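Local coordinates for protein alcohol dehydrogenase (Aeropyrum pernix, PDB 1H2B) that probably oxidises alcohols to carbonyl compounds with NAD+ as coenzyme, and binds zinc, as a member of the zinc-containing alcohol dehydrogenase family, at residues Phe42-Arg47 with Glu90-Leu95; Val161-Leu166 with Thr320-Gly325; Lys178-Thr183 with Gln204-Met209; Lys244-Leu249 with Arg253-Ala258. All blocks are in the same frame, centred on the assembly; numbering follows the deposited sequence.

Contact 1. Residues Phe42-Arg47 with Glu90-Leu95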
# COMPACT_ATOMS: atom_id res chain seq x y z
N PHE B 42 26.62 1.74 -24.48
CA PHE B 42 26.49 3.11 -24.93
C PHE B 42 26.11 3.14 -26.38
O PHE B 42 26.94 3.36 -27.27
CB PHE B 42 27.79 3.87 -24.65
CG PHE B 42 28.10 3.94 -23.19
CD1 PHE B 42 29.06 3.10 -22.64
CD2 PHE B 42 27.39 4.82 -22.37
CE1 PHE B 42 29.31 3.15 -21.24
CE2 PHE B 42 27.62 4.87 -21.00
CZ PHE B 42 28.60 4.02 -20.44
N ASP B 43 24.82 2.91 -26.63
CA ASP B 43 24.37 2.72 -28.00
C ASP B 43 23.62 3.97 -28.53
O ASP B 43 23.00 3.93 -29.60
CB ASP B 43 23.52 1.46 -28.11
CG ASP B 43 22.34 1.46 -27.16
OD1 ASP B 43 22.07 2.52 -26.53
OD2 ASP B 43 21.66 0.44 -26.96
N VAL B 44 23.73 5.09 -27.82
CA VAL B 44 23.17 6.36 -28.29
C VAL B 44 24.13 7.49 -28.01
O VAL B 44 24.69 7.55 -26.94
CB VAL B 44 21.82 6.73 -27.58
CG1 VAL B 44 21.35 8.13 -27.96
CG2 VAL B 44 20.75 5.69 -27.90
N ILE B 45 24.35 8.34 -29.00
CA ILE B 45 25.03 9.62 -28.74
C ILE B 45 24.05 10.78 -28.98
O ILE B 45 23.35 10.84 -29.99
CB ILE B 45 26.32 9.79 -29.59
CG1 ILE B 45 27.34 8.74 -29.15
CG2 ILE B 45 26.89 11.23 -29.42
CD1 ILE B 45 28.50 8.58 -30.14
N VAL B 46 24.02 11.71 -28.02
CA VAL B 46 23.15 12.87 -28.07
C VAL B 46 23.97 14.12 -28.25
O VAL B 46 25.02 14.26 -27.64
CB VAL B 46 22.33 12.96 -26.74
CG1 VAL B 46 21.56 14.24 -26.65
CG2 VAL B 46 21.42 11.75 -26.61
N ARG B 47 23.49 14.99 -29.13
CA ARG B 47 23.92 16.39 -29.20
C ARG B 47 23.17 17.17 -28.12
O ARG B 47 21.93 17.33 -28.18
CB ARG B 47 23.66 16.95 -30.61
CG ARG B 47 23.97 18.42 -30.75
CD ARG B 47 23.79 18.96 -32.19
NE ARG B 47 22.46 18.74 -32.78
CZ ARG B 47 21.47 19.63 -32.78
NH1 ARG B 47 21.62 20.80 -32.15
NH2 ARG B 47 20.31 19.35 -33.39
N GLU B 90 23.62 -0.41 -33.53
CA GLU B 90 22.71 -1.45 -34.01
C GLU B 90 21.62 -1.80 -33.01
O GLU B 90 21.81 -1.71 -31.78
CB GLU B 90 23.46 -2.73 -34.40
CG GLU B 90 23.98 -3.53 -33.22
CD GLU B 90 24.84 -4.69 -33.66
OE1 GLU B 90 24.39 -5.49 -34.49
OE2 GLU B 90 25.96 -4.81 -33.17
N GLY B 91 20.46 -2.18 -33.55
CA GLY B 91 19.38 -2.68 -32.71
C GLY B 91 18.56 -1.65 -31.96
O GLY B 91 17.48 -1.99 -31.48
N VAL B 92 19.03 -0.39 -31.90
CA VAL B 92 18.29 0.66 -31.21
C VAL B 92 17.07 1.02 -32.04
O VAL B 92 17.19 1.35 -33.21
CB VAL B 92 19.19 1.91 -31.02
CG1 VAL B 92 18.35 3.12 -30.44
CG2 VAL B 92 20.32 1.57 -30.08
N GLU B 93 15.89 0.95 -31.43
CA GLU B 93 14.66 1.23 -32.18
C GLU B 93 14.07 2.60 -31.92
O GLU B 93 14.17 3.13 -30.80
CB GLU B 93 13.62 0.13 -31.91
CG GLU B 93 14.21 -1.27 -31.97
CD GLU B 93 13.27 -2.33 -31.43
OE1 GLU B 93 13.60 -2.96 -30.39
OE2 GLU B 93 12.20 -2.54 -32.05
N GLY B 94 13.41 3.17 -32.93
CA GLY B 94 12.60 4.37 -32.78
C GLY B 94 13.36 5.67 -32.55
O GLY B 94 12.75 6.67 -32.19
N LEU B 95 14.66 5.66 -32.78
CA LEU B 95 15.51 6.86 -32.59
C LEU B 95 16.37 7.16 -33.79
O LEU B 95 17.06 6.28 -34.28
CB LEU B 95 16.40 6.68 -31.34
CG LEU B 95 15.67 6.58 -29.99
CD1 LEU B 95 16.63 6.07 -28.87
CD2 LEU B 95 15.01 7.90 -29.64
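Asp43 and Val44 meet Val92 and Leu95 in a small van der Waals contact of the GroES-like domain. The start of strand 44-52 is covered here by the loop that runs from strand 81-88 to strand 100-103. The two segments bury 140 Å² between them, and no hydrogen bond crosses. Val92 makes most of the contact. Its CG2 methyl is 3.6 Å from Asp43 CG and 3.6 Å from Asp43 OD2, while Asp43 OD1 is further from it at 4.1 Å. The methyl lies over the flat side of the carboxylate, nearly above CG. Asp43 CG sits between the backbone N and the carbonyl carbon (chi1 56°), which brings the acid group up to the loop. Its polar end is held by His145, whose ND1 is hydrogen-bonded to OD2. Asp43 and Val44 together face Thr143 of strand 140-143 in a classic beta bulge, at the point where the strand enters the mixed sheet. Val44 follows with a purely apolar contact. Its CG2 touches two residues of the loop: Leu95 CD1 at 4.2 Å and Val92 CG1 at 4.3 Å. CG1 of Val92 is anti to the backbone N (chi1 173°), and its two methyls serve different partners, CG2 the acid and CG1 the valine. Leu95 also packs on Val88 of strand 81-88 and on Val148 and Lys150 of strand 148-150.

Contact 2. Residues Val161-Leu166 with Thr320-Gly325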
# COMPACT_ATOMS: atom_id res chain seq x y z
N VAL B 161 14.95 23.11 -23.87
CA VAL B 161 15.95 23.51 -22.89
C VAL B 161 15.32 23.74 -21.51
O VAL B 161 15.89 23.37 -20.47
CB VAL B 161 16.64 24.82 -23.38
CG1 VAL B 161 17.49 25.48 -22.27
CG2 VAL B 161 17.50 24.51 -24.61
N GLU B 162 14.12 24.33 -21.49
CA GLU B 162 13.37 24.56 -20.27
C GLU B 162 12.97 23.26 -19.56
O GLU B 162 12.73 23.26 -18.38
CB GLU B 162 12.13 25.42 -20.58
CG GLU B 162 12.47 26.90 -20.65
CD GLU B 162 11.23 27.79 -20.73
OE1 GLU B 162 10.11 27.34 -20.31
OE2 GLU B 162 11.37 28.93 -21.23
N MET B 163 12.95 22.15 -20.30
CA MET B 163 12.65 20.86 -19.72
C MET B 163 13.88 20.18 -19.13
O MET B 163 13.73 19.13 -18.51
CB MET B 163 12.05 19.95 -20.79
CG MET B 163 10.61 20.43 -21.20
SD MET B 163 9.83 19.27 -22.38
CE MET B 163 9.25 17.94 -21.28
N ALA B 164 15.07 20.72 -19.36
CA ALA B 164 16.28 20.01 -18.94
C ALA B 164 16.23 19.59 -17.46
O ALA B 164 16.56 18.44 -17.13
CB ALA B 164 17.58 20.83 -19.19
N PRO B 165 15.86 20.52 -16.57
CA PRO B 165 15.89 20.14 -15.14
C PRO B 165 14.96 19.02 -14.77
O PRO B 165 15.20 18.46 -13.69
CB PRO B 165 15.53 21.45 -14.43
CG PRO B 165 16.10 22.47 -15.39
CD PRO B 165 15.54 21.96 -16.71
N LEU B 166 13.98 18.68 -15.60
CA LEU B 166 13.10 17.54 -15.25
C LEU B 166 13.91 16.23 -15.15
O LEU B 166 13.51 15.29 -14.44
CB LEU B 166 11.96 17.36 -16.31
CG LEU B 166 11.12 18.62 -16.47
CD1 LEU B 166 10.14 18.30 -17.58
CD2 LEU B 166 10.30 18.93 -15.17
N THR B 320 5.09 13.83 -18.79
CA THR B 320 3.67 14.02 -19.11
C THR B 320 3.07 15.26 -18.41
O THR B 320 2.43 16.11 -19.04
CB THR B 320 2.89 12.77 -18.74
OG1 THR B 320 3.28 11.68 -19.60
CG2 THR B 320 1.35 13.05 -19.00
N LEU B 321 3.31 15.42 -17.10
CA LEU B 321 2.83 16.59 -16.39
C LEU B 321 3.37 17.89 -16.99
O LEU B 321 2.67 18.89 -17.10
CB LEU B 321 3.32 16.53 -14.93
CG LEU B 321 2.54 15.75 -13.92
CD1 LEU B 321 3.23 15.91 -12.55
CD2 LEU B 321 1.06 16.22 -13.85
N ALA B 322 4.65 17.89 -17.38
CA ALA B 322 5.25 19.08 -17.99
C ALA B 322 4.61 19.40 -19.35
O ALA B 322 4.28 20.58 -19.61
CB ALA B 322 6.78 18.92 -18.09
N LEU B 323 4.37 18.36 -20.14
CA LEU B 323 3.77 18.56 -21.47
C LEU B 323 2.33 19.03 -21.32
O LEU B 323 1.81 19.75 -22.20
CB LEU B 323 3.89 17.31 -22.32
CG LEU B 323 5.35 17.04 -22.72
CD1 LEU B 323 5.43 15.69 -23.44
CD2 LEU B 323 5.95 18.19 -23.58
N GLN B 324 1.67 18.64 -20.22
CA GLN B 324 0.33 19.13 -19.89
C GLN B 324 0.29 20.57 -19.39
O GLN B 324 -0.80 21.13 -19.19
CB GLN B 324 -0.35 18.21 -18.84
CG GLN B 324 -0.71 16.86 -19.37
CD GLN B 324 -1.21 15.92 -18.30
OE1 GLN B 324 -1.06 16.21 -17.09
NE2 GLN B 324 -1.78 14.83 -18.70
N GLY B 325 1.47 21.14 -19.12
CA GLY B 325 1.58 22.47 -18.59
C GLY B 325 1.34 22.59 -17.10
O GLY B 325 1.09 23.69 -16.60
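Met163 and Leu166 point their methyl ends at Ala322 and Leu323, near the end of helix 312-323. The contact is wholly apolar and buries 130 Å². Ala322 is the centre of it. Its CB is 3.5 Å from Leu166 CD1, tighter than usual for two carbons, and 4.2 Å from Met163 CE. Met163 reaches across by an extended chain that bends only at the thioether. Its CG is anti to the carbonyl carbon, and the turn comes at chi3 (79°), which carries CE to the helix. There CE touches both Ala322 CB and Leu323 CD2, the latter 4.0 Å away. The side chains of Met163 and Leu323 cross at about a right angle. Leu166 needs no such bend. Its chi2 of 176° sets CD1 anti to CA, so the arm is extended and CD1 alone meets Ala322. A type I turn from Met163 to Leu166, closed by the bond from Leu166 N to Met163 O at 3.0 Å, lets the two side chains come at the helix together. On the other segment Gly325, with a phi of 80°, completes a Schellman motif after the helix. Thr320 and Leu321 touch Gly187 and Pro186 of a second subunit. The contact joins the turn between helices 157-162 and 166-181 to the helix that follows the last strand of the parallel sheet. Leu321 packs on Leu205 and Val208 of helix 197-209, and Pro165 on strands 331-335 and 354-358.

Contact 3. Residues Lys178-Thr183 with Gln204-Met209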
# COMPACT_ATOMS: atom_id res chain seq x y z
N LYS B 178 5.80 11.66 -4.62
CA LYS B 178 5.04 10.38 -4.58
C LYS B 178 5.14 9.73 -3.22
O LYS B 178 4.11 9.29 -2.67
CB LYS B 178 5.55 9.41 -5.63
CG LYS B 178 5.27 9.87 -7.04
CD LYS B 178 5.33 8.68 -8.00
CE LYS B 178 4.12 8.66 -8.89
NZ LYS B 178 3.81 7.36 -9.60
N LYS B 179 6.34 9.67 -2.64
CA LYS B 179 6.47 9.15 -1.29
C LYS B 179 5.60 9.95 -0.30
O LYS B 179 4.82 9.39 0.47
CB LYS B 179 7.93 9.18 -0.79
CG LYS B 179 8.88 8.20 -1.46
CD LYS B 179 10.21 8.36 -0.77
CE LYS B 179 11.15 7.23 -1.12
NZ LYS B 179 11.42 7.20 -2.57
N ALA B 180 5.67 11.28 -0.39
CA ALA B 180 4.93 12.15 0.51
C ALA B 180 3.44 11.90 0.42
O ALA B 180 2.76 11.89 1.46
CB ALA B 180 5.24 13.62 0.21
N ALA B 181 2.93 11.78 -0.81
CA ALA B 181 1.49 11.76 -1.09
C ALA B 181 0.82 10.59 -0.37
O ALA B 181 -0.36 10.67 0.01
CB ALA B 181 1.25 11.69 -2.50
N ARG B 182 1.60 9.54 -0.10
CA ARG B 182 1.03 8.30 0.46
C ARG B 182 0.34 8.50 1.82
O ARG B 182 -0.53 7.68 2.24
CB ARG B 182 2.14 7.25 0.61
CG ARG B 182 2.52 6.67 -0.74
CD ARG B 182 3.95 6.14 -0.78
NE ARG B 182 4.21 5.18 0.29
CZ ARG B 182 5.42 4.86 0.74
NH1 ARG B 182 6.51 5.47 0.22
NH2 ARG B 182 5.55 3.94 1.73
N THR B 183 0.72 9.54 2.54
CA THR B 183 0.13 9.82 3.84
C THR B 183 -0.42 11.25 3.98
O THR B 183 -0.62 11.75 5.10
CB THR B 183 1.10 9.57 4.98
OG1 THR B 183 2.30 10.37 4.82
CG2 THR B 183 1.58 8.10 5.01
N GLN B 204 5.38 22.94 -6.73
CA GLN B 204 4.37 22.74 -7.76
C GLN B 204 3.78 21.34 -7.72
O GLN B 204 2.58 21.14 -7.83
CB GLN B 204 4.95 22.97 -9.16
CG GLN B 204 5.51 24.35 -9.36
CD GLN B 204 6.21 24.46 -10.69
OE1 GLN B 204 5.55 24.34 -11.76
NE2 GLN B 204 7.53 24.61 -10.67
N LEU B 205 4.64 20.35 -7.56
CA LEU B 205 4.15 18.99 -7.55
C LEU B 205 3.28 18.67 -6.34
O LEU B 205 2.36 17.91 -6.48
CB LEU B 205 5.34 18.01 -7.63
CG LEU B 205 6.11 18.07 -8.94
CD1 LEU B 205 7.33 17.15 -8.85
CD2 LEU B 205 5.23 17.59 -10.08
N LEU B 206 3.61 19.22 -5.17
CA LEU B 206 2.79 19.01 -3.97
C LEU B 206 1.37 19.56 -4.24
O LEU B 206 0.39 18.96 -3.80
CB LEU B 206 3.42 19.62 -2.74
CG LEU B 206 4.69 18.90 -2.18
CD1 LEU B 206 5.48 19.82 -1.25
CD2 LEU B 206 4.17 17.60 -1.47
N LYS B 207 1.27 20.66 -4.97
CA LYS B 207 -0.08 21.18 -5.29
C LYS B 207 -0.88 20.36 -6.31
O LYS B 207 -2.12 20.36 -6.26
CB LYS B 207 0.03 22.64 -5.77
CG LYS B 207 0.57 23.61 -4.72
CD LYS B 207 -0.31 23.71 -3.47
CE LYS B 207 -1.70 24.23 -3.80
NZ LYS B 207 -2.44 24.60 -2.57
N VAL B 208 -0.18 19.76 -7.26
CA VAL B 208 -0.75 18.96 -8.31
C VAL B 208 -1.10 17.56 -7.79
O VAL B 208 -2.12 16.97 -8.21
CB VAL B 208 0.31 18.80 -9.49
CG1 VAL B 208 -0.13 17.73 -10.47
CG2 VAL B 208 0.52 20.14 -10.16
N MET B 209 -0.24 17.03 -6.90
CA MET B 209 -0.28 15.62 -6.58
C MET B 209 -0.91 15.29 -5.22
O MET B 209 -1.19 14.11 -4.93
CB MET B 209 1.10 15.01 -6.67
CG MET B 209 1.50 14.83 -8.10
SD MET B 209 3.20 14.62 -8.11
CE MET B 209 3.26 12.96 -7.43
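Met209 lays its terminal methyl against the root of the Lys178 side chain. Its CE is 3.7 Å from Lys178 CG and 4.0 Å from the backbone N of Lys178. The two side chains cross at a slant. Met209 CG is anti to the carbonyl carbon, and the chain then turns at the thioether (chi3 73°), which sends CE across to the other helix. Both residues have two modelled conformers, so the detail of this pair is doubtful. The charged end of Lys178 is engaged by Glu317 of helix 312-323 in a salt bridge. Only its aliphatic part is used here. Next to this pair the helices come near each other at small residues. Ala181 CA and Met209 CA are 6.9 Å apart, and Ala181 CB rests 4.2 Å from the carbonyl O of Met209. Ala180 CB faces Leu206 CD2 at a looser 4.5 Å. No hydrogen bond joins the segments. Ala180 and Leu206 both also touch Met259 of strand 255-260, so the two helices sit side by side on the parallel sheet. Helix 166-181 leads into strand 189-193. Helix 197-209 follows that strand and begins at Gly197 and Leu198, which bind NAD+. The contact therefore pairs the far end of this helix with its neighbour on the sheet, in the coenzyme-binding domain of the Rossmann fold.

Contact 4. Residues Lys244-Leu249 with Arg253-Ala258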
# COMPACT_ATOMS: atom_id res chain seq x y z
N LYS B 244 9.74 26.92 15.46
CA LYS B 244 8.68 27.66 16.15
C LYS B 244 7.61 28.21 15.18
O LYS B 244 6.39 28.09 15.47
CB LYS B 244 9.32 28.81 16.94
CG LYS B 244 8.35 29.68 17.70
CD LYS B 244 9.10 30.50 18.77
CE LYS B 244 8.43 31.86 19.04
NZ LYS B 244 8.21 32.13 20.50
N GLN B 245 8.04 28.78 14.06
CA GLN B 245 7.10 29.29 13.04
C GLN B 245 6.20 28.17 12.51
O GLN B 245 4.98 28.33 12.37
CB GLN B 245 7.85 29.99 11.89
CG GLN B 245 8.50 31.30 12.27
CD GLN B 245 9.05 31.99 11.06
OE1 GLN B 245 8.30 32.49 10.27
NE2 GLN B 245 10.35 31.89 10.87
N VAL B 246 6.78 27.01 12.18
CA VAL B 246 5.97 25.87 11.72
C VAL B 246 5.04 25.33 12.81
O VAL B 246 3.87 24.99 12.51
CB VAL B 246 6.85 24.77 11.07
CG1 VAL B 246 6.10 23.42 10.86
CG2 VAL B 246 7.47 25.25 9.78
N MET B 247 5.51 25.28 14.06
CA MET B 247 4.63 24.89 15.17
C MET B 247 3.45 25.86 15.35
O MET B 247 2.31 25.41 15.54
CB MET B 247 5.43 24.65 16.45
CG MET B 247 6.30 23.38 16.35
SD MET B 247 5.28 21.93 16.09
CE MET B 247 6.51 20.57 16.04
N GLU B 248 3.69 27.16 15.23
CA GLU B 248 2.56 28.12 15.23
C GLU B 248 1.58 27.91 14.06
O GLU B 248 0.37 27.93 14.27
CB GLU B 248 3.10 29.55 15.29
CG GLU B 248 3.69 29.91 16.65
CD GLU B 248 4.33 31.30 16.69
OE1 GLU B 248 4.05 32.13 15.79
OE2 GLU B 248 5.14 31.58 17.62
N LEU B 249 2.08 27.67 12.85
CA LEU B 249 1.21 27.45 11.70
C LEU B 249 0.33 26.22 11.86
O LEU B 249 -0.79 26.15 11.32
CB LEU B 249 2.00 27.30 10.41
CG LEU B 249 2.60 28.61 9.91
CD1 LEU B 249 3.62 28.36 8.87
CD2 LEU B 249 1.47 29.48 9.33
N ARG B 253 0.83 21.01 16.29
CA ARG B 253 0.75 19.63 15.86
C ARG B 253 1.95 19.20 15.00
O ARG B 253 2.16 17.99 14.83
CB ARG B 253 -0.53 19.43 15.08
CG ARG B 253 -1.76 19.73 15.96
CD ARG B 253 -3.03 19.03 15.54
NE ARG B 253 -3.14 17.72 16.18
CZ ARG B 253 -3.24 16.56 15.52
NH1 ARG B 253 -3.27 16.53 14.19
NH2 ARG B 253 -3.32 15.43 16.21
N GLY B 254 2.68 20.16 14.44
CA GLY B 254 3.73 19.85 13.47
C GLY B 254 3.16 19.39 12.14
O GLY B 254 1.94 19.35 11.91
N VAL B 255 4.05 18.99 11.23
CA VAL B 255 3.65 18.59 9.89
C VAL B 255 3.56 17.09 9.72
O VAL B 255 4.28 16.31 10.35
CB VAL B 255 4.58 19.19 8.80
CG1 VAL B 255 4.59 20.74 8.90
CG2 VAL B 255 6.01 18.66 8.94
N ASN B 256 2.67 16.69 8.84
CA ASN B 256 2.52 15.28 8.50
C ASN B 256 3.71 14.77 7.70
O ASN B 256 4.12 13.59 7.82
CB ASN B 256 1.23 15.10 7.71
CG ASN B 256 0.02 15.56 8.49
OD1 ASN B 256 -0.25 16.74 8.65
ND2 ASN B 256 -0.69 14.58 9.05
N VAL B 257 4.25 15.62 6.83
CA VAL B 257 5.44 15.26 6.03
C VAL B 257 6.33 16.50 5.96
O VAL B 257 5.83 17.61 5.78
CB VAL B 257 5.09 14.88 4.60
CG1 VAL B 257 6.37 14.64 3.78
CG2 VAL B 257 4.24 13.58 4.54
N ALA B 258 7.63 16.30 6.20
CA ALA B 258 8.62 17.35 5.89
C ALA B 258 9.53 16.80 4.82
O ALA B 258 9.79 15.60 4.80
CB ALA B 258 9.43 17.71 7.12
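The backbone turns back sharply between Met247 and Gly254, whose CA atoms are 5.4 Å apart, so the end of helix 242-249 lies beside the start of strand 255-260. This belongs to a beta-alpha-beta crossover of the Rossmann fold. The chain leaves strand 234-237 at one edge of the parallel sheet, passes through the helix, and returns in strand 255-260 past two intervening strands. Met247 packs its sulfur on the turn. Its SD is 3.6 Å from Gly254 N and 3.7 Å from Gly254 CA, and its CE is 3.9 Å from Gly254 CA. The chain bends at chi2 (-61°), which folds the thioether against the glycine. Gly254 has a positive phi of 71°, and a CB there would come close to Met247 CE; both favour a residue without a side chain. Replacing Met247 by an alanine would probably open a gap where SD and CE now lie against Gly254 N and CA. The amide of Gly254 also makes a weak hydrogen bond to Thr250 OG1. Arg253 turns away from the helix, and its NH2 forms a salt bridge with Glu124 of a third subunit. Val246 is buried and points toward the strand; it also packs on Leu274. The side chain of Val255 packs in addition on Tyr189 and Ala191 of strand 189-193. The two valines cross at about a right angle. They touch through one methyl each, Val246 CG1 on Val255 CG1 at 3.6 Å.

Contact 1 comes first along the chain and lies in the GroES-like part. Its centre is 22 Å from that of contact 2, with nearest atoms about 9 Å apart, and 48 Å from that of contact 4. It touches none of the others. Contact 2 brackets 153 residues, which include contacts 3 and 4 in series. Contacts 2 and 3, 17 Å apart between centres, touch through Leu321 against Leu205 and Val208. Contacts 3 and 4, also 17 Å apart, touch through Val257 on Ala180 and Thr183. Contacts 3 and 4 lie in the Rossmann part, and contact 2 joins its last helix to the turn beside strands 331-335 and 354-358.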